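Local coordinates for conserved Protein MTH1675 (Methanothermobacter thermautotrophicus, PDB 1T57) that is of unknown function but binds flavin mononucleotide and magnesium, in a chain related to the alpha/beta domain of pyruvate kinase, at residues Ala136-Leu139 with Arg140-Ser143. Numbering follows the deposited sequence.
With MG (magnesium ion), chain D; FMN (flavin mononucleotide), chain E.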
ATOM      1  N   ALA A 136      -5.751  -6.421  11.902  1.00 28.50           N
ATOM      2  CA  ALA A 136      -6.324  -7.645  12.436  1.00 24.56           C
ATOM      3  C   ALA A 136      -5.278  -8.719  12.777  1.00 28.81           C
ATOM      4  O   ALA A 136      -5.350  -9.318  13.850  1.00 29.79           O
ATOM      5  CB  ALA A 136      -7.346  -8.201  11.464  1.00 30.18           C
ATOM      6  N   GLU A 137      -4.320  -8.967  11.877  1.00 27.85           N
ATOM      7  CA  GLU A 137      -3.312  -9.972  12.156  1.00 26.08           C
ATOM      8  C   GLU A 137      -2.515  -9.516  13.385  1.00 30.43           C
ATOM      9  O   GLU A 137      -2.075 -10.334  14.211  1.00 32.32           O
ATOM     10  CB  GLU A 137      -2.386 -10.176  10.962  1.00 32.22           C
ATOM     11  CG  GLU A 137      -1.954 -11.627  10.799  1.00 32.82           C
ATOM     12  CD  GLU A 137      -3.143 -12.564  10.621  1.00 37.76           C
ATOM     13  OE1 GLU A 137      -2.974 -13.801  10.692  1.00 36.93           O
ATOM     14  OE2 GLU A 137      -4.263 -12.058  10.420  1.00 37.60           O
ATOM     15  N   THR A 138      -2.344  -8.202  13.509  1.00 26.28           N
ATOM     16  CA  THR A 138      -1.623  -7.638  14.629  1.00 29.79           C
ATOM     17  C   THR A 138      -2.391  -7.894  15.941  1.00 28.55           C
ATOM     18  O   THR A 138      -1.801  -8.314  16.959  1.00 28.41           O
ATOM     19  CB  THR A 138      -1.404  -6.148  14.406  1.00 31.50           C
ATOM     20  OG1 THR A 138      -0.787  -5.968  13.129  1.00 39.73           O
ATOM     21  CG2 THR A 138      -0.487  -5.565  15.480  1.00 37.93           C
ATOM     22  N   LEU A 139      -3.704  -7.663  15.912  1.00 22.59           N
ATOM     23  CA  LEU A 139      -4.511  -7.897  17.101  1.00 22.31           C
ATOM     24  C   LEU A 139      -4.467  -9.360  17.494  1.00 27.54           C
ATOM     25  O   LEU A 139      -4.450  -9.687  18.685  1.00 28.76           O
ATOM     26  CB  LEU A 139      -5.939  -7.417  16.868  1.00 16.55           C
ATOM     27  CG  LEU A 139      -5.899  -5.899  17.033  1.00 10.24           C
ATOM     28  CD1 LEU A 139      -7.206  -5.282  16.730  1.00 18.36           C
ATOM     29  CD2 LEU A 139      -5.444  -5.582  18.475  1.00 11.47           C
ATOM     30  N   ARG A 140      -4.401 -10.222  16.480  1.00 25.31           N
ATOM     31  CA  ARG A 140      -4.335 -11.671  16.664  1.00 25.59           C
ATOM     32  C   ARG A 140      -3.099 -12.218  17.418  1.00 29.64           C
ATOM     33  O   ARG A 140      -3.113 -13.364  17.889  1.00 26.92           O
ATOM     34  CB  ARG A 140      -4.464 -12.379  15.293  1.00 22.52           C
ATOM     35  CG  ARG A 140      -5.891 -12.470  14.773  1.00 23.82           C
ATOM     36  CD  ARG A 140      -5.969 -13.028  13.350  1.00 24.59           C
ATOM     37  NE  ARG A 140      -7.352 -13.333  12.961  1.00 24.56           N
ATOM     38  CZ  ARG A 140      -7.839 -13.143  11.736  1.00 27.24           C
ATOM     39  NH1 ARG A 140      -7.048 -12.663  10.788  1.00 19.56           N
ATOM     40  NH2 ARG A 140      -9.123 -13.373  11.466  1.00 19.98           N
HETATM   41  N   MSE A 141      -2.035 -11.431  17.537  1.00 29.27           N
HETATM   42  CA  MSE A 141      -0.878 -11.929  18.262  1.00 31.20           C
HETATM   43  C   MSE A 141      -1.253 -12.150  19.751  1.00 32.43           C
HETATM   44  O   MSE A 141      -0.465 -12.711  20.517  1.00 35.59           O
HETATM   45  CB  MSE A 141       0.291 -10.953  18.169  1.00 31.07           C
HETATM   46  CG  MSE A 141       0.592 -10.424  16.803  1.00 39.77           C
HETATM   47 SE   MSE A 141       1.978  -9.090  16.982  1.00 38.39          SE
HETATM   48  CE  MSE A 141       0.942  -7.637  17.697  1.00 59.15           C
ATOM     49  N   VAL A 142      -2.437 -11.687  20.162  1.00 24.34           N
ATOM     50  CA  VAL A 142      -2.881 -11.874  21.544  1.00 21.48           C
ATOM     51  C   VAL A 142      -3.819 -13.082  21.581  1.00 20.26           C
ATOM     52  O   VAL A 142      -3.672 -13.956  22.404  1.00 19.15           O
ATOM     53  CB  VAL A 142      -3.648 -10.645  22.121  1.00 19.63           C
ATOM     54  CG1 VAL A 142      -4.033 -10.935  23.608  1.00 16.40           C
ATOM     55  CG2 VAL A 142      -2.781  -9.406  22.032  1.00 16.55           C
ATOM     56  N   SER A 143      -4.773 -13.120  20.669  1.00 18.93           N
ATOM     57  CA  SER A 143      -5.688 -14.240  20.573  1.00 24.55           C
ATOM     58  C   SER A 143      -6.602 -13.858  19.423  1.00 28.16           C
ATOM     59  O   SER A 143      -6.492 -12.744  18.919  1.00 26.84           O
ATOM     60  CB  SER A 143      -6.470 -14.433  21.893  1.00 22.19           C
ATOM     61  OG  SER A 143      -7.391 -13.390  22.145  1.00 19.23           O
TER
HETATM   62 MG    MG D 302      -2.443 -15.585  23.865  1.00 46.85          MG
HETATM   63  N1  FMN E 200     -13.759 -16.208  15.333  1.00 29.18           N
HETATM   64  C2  FMN E 200     -12.396 -16.388  15.132  1.00 30.42           C
HETATM   65  O2  FMN E 200     -11.804 -17.292  15.690  1.00 32.93           O
HETATM   66  N3  FMN E 200     -11.615 -15.498  14.445  1.00 29.29           N
HETATM   67  C4  FMN E 200     -12.201 -14.472  13.748  1.00 35.81           C
HETATM   68  O4  FMN E 200     -11.480 -13.610  13.232  1.00 35.28           O
HETATM   69  C4A FMN E 200     -13.565 -14.248  13.954  1.00 38.36           C
HETATM   70  N5  FMN E 200     -14.186 -13.197  13.319  1.00 30.65           N
HETATM   71  C5A FMN E 200     -15.439 -12.825  13.748  1.00 37.12           C
HETATM   72  C6  FMN E 200     -16.038 -11.754  13.109  1.00 39.49           C
HETATM   73  C7  FMN E 200     -17.330 -11.403  13.390  1.00 39.68           C
HETATM   74  C7M FMN E 200     -17.905 -10.277  12.594  1.00 41.69           C
HETATM   75  C8  FMN E 200     -18.170 -12.371  13.928  1.00 40.92           C
HETATM   76  C8M FMN E 200     -19.646 -12.084  14.143  1.00 39.76           C
HETATM   77  C9  FMN E 200     -17.591 -13.476  14.549  1.00 34.52           C
HETATM   78  C9A FMN E 200     -16.206 -13.671  14.556  1.00 39.79           C
HETATM   79  N10 FMN E 200     -15.661 -14.894  14.971  1.00 39.75           N
HETATM   80  C10 FMN E 200     -14.311 -15.083  14.807  1.00 36.60           C
HETATM   81  C1' FMN E 200     -16.429 -15.888  15.814  1.00 42.77           C
HETATM   82  C2' FMN E 200     -16.564 -15.350  17.212  1.00 45.52           C
HETATM   83  O2' FMN E 200     -15.258 -14.996  17.683  1.00 40.98           O
HETATM   84  C3' FMN E 200     -17.126 -16.398  18.146  1.00 47.55           C
HETATM   85  O3' FMN E 200     -16.351 -17.558  18.113  1.00 44.36           O
HETATM   86  C4' FMN E 200     -18.639 -16.667  18.208  1.00 52.73           C
HETATM   87  O4' FMN E 200     -18.781 -17.484  19.346  1.00 58.81           O
HETATM   88  C5' FMN E 200     -19.419 -17.521  17.232  1.00 54.35           C
HETATM   89  O5' FMN E 200     -20.666 -17.633  17.879  1.00 54.72           O
HETATM   90  P   FMN E 200     -21.519 -18.953  18.221  1.00 51.20           P
HETATM   91  O1P FMN E 200     -22.889 -18.486  18.575  1.00 53.46           O
HETATM   92  O2P FMN E 200     -20.931 -19.768  19.390  1.00 49.82           O
HETATM   93  O3P FMN E 200     -21.550 -19.791  16.936  1.00 54.41           O
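Arg140 reaches back to Glu137 and forward to the flavin from just after helix 131-139, where its own N donates to Ala136 O (2.9 Å). Its CB lies 3.3 Å from Glu137 O, and CG is equally close to Ala136 O. With chi2 and chi3 near 180°, the chain runs extended from CG to NE, and CD passes 3.5 Å from Glu137 OE2. NE is hydrogen-bonded to Gln144 OE1. NH1 then forms a salt bridge to Glu137 OE2 (2.9 Å), met on its syn side and almost in the guanidinium plane, although the carboxylate is turned 71° from that plane. The tip, NH2, donates to FMN O4 at 3.0 Å. Arginine suits the place because one flat group serves three acceptors; Glu137, long enough to reach NH1, steadies it from the second shell. Shortening this side chain to an alanine is likely to leave FMN O4 without this donor and Glu137 OE2 without its salt-bridge partner. Beyond Arg140, Met141 N is hydrogen-bonded to Thr138 O (3.2 Å), and Val142 O binds magnesium together with Pro204 O of strand 196-204. Ser143, whose hydroxyl accepts the Phe146 N-H, N-caps helix 144-158, which packs against Leu139.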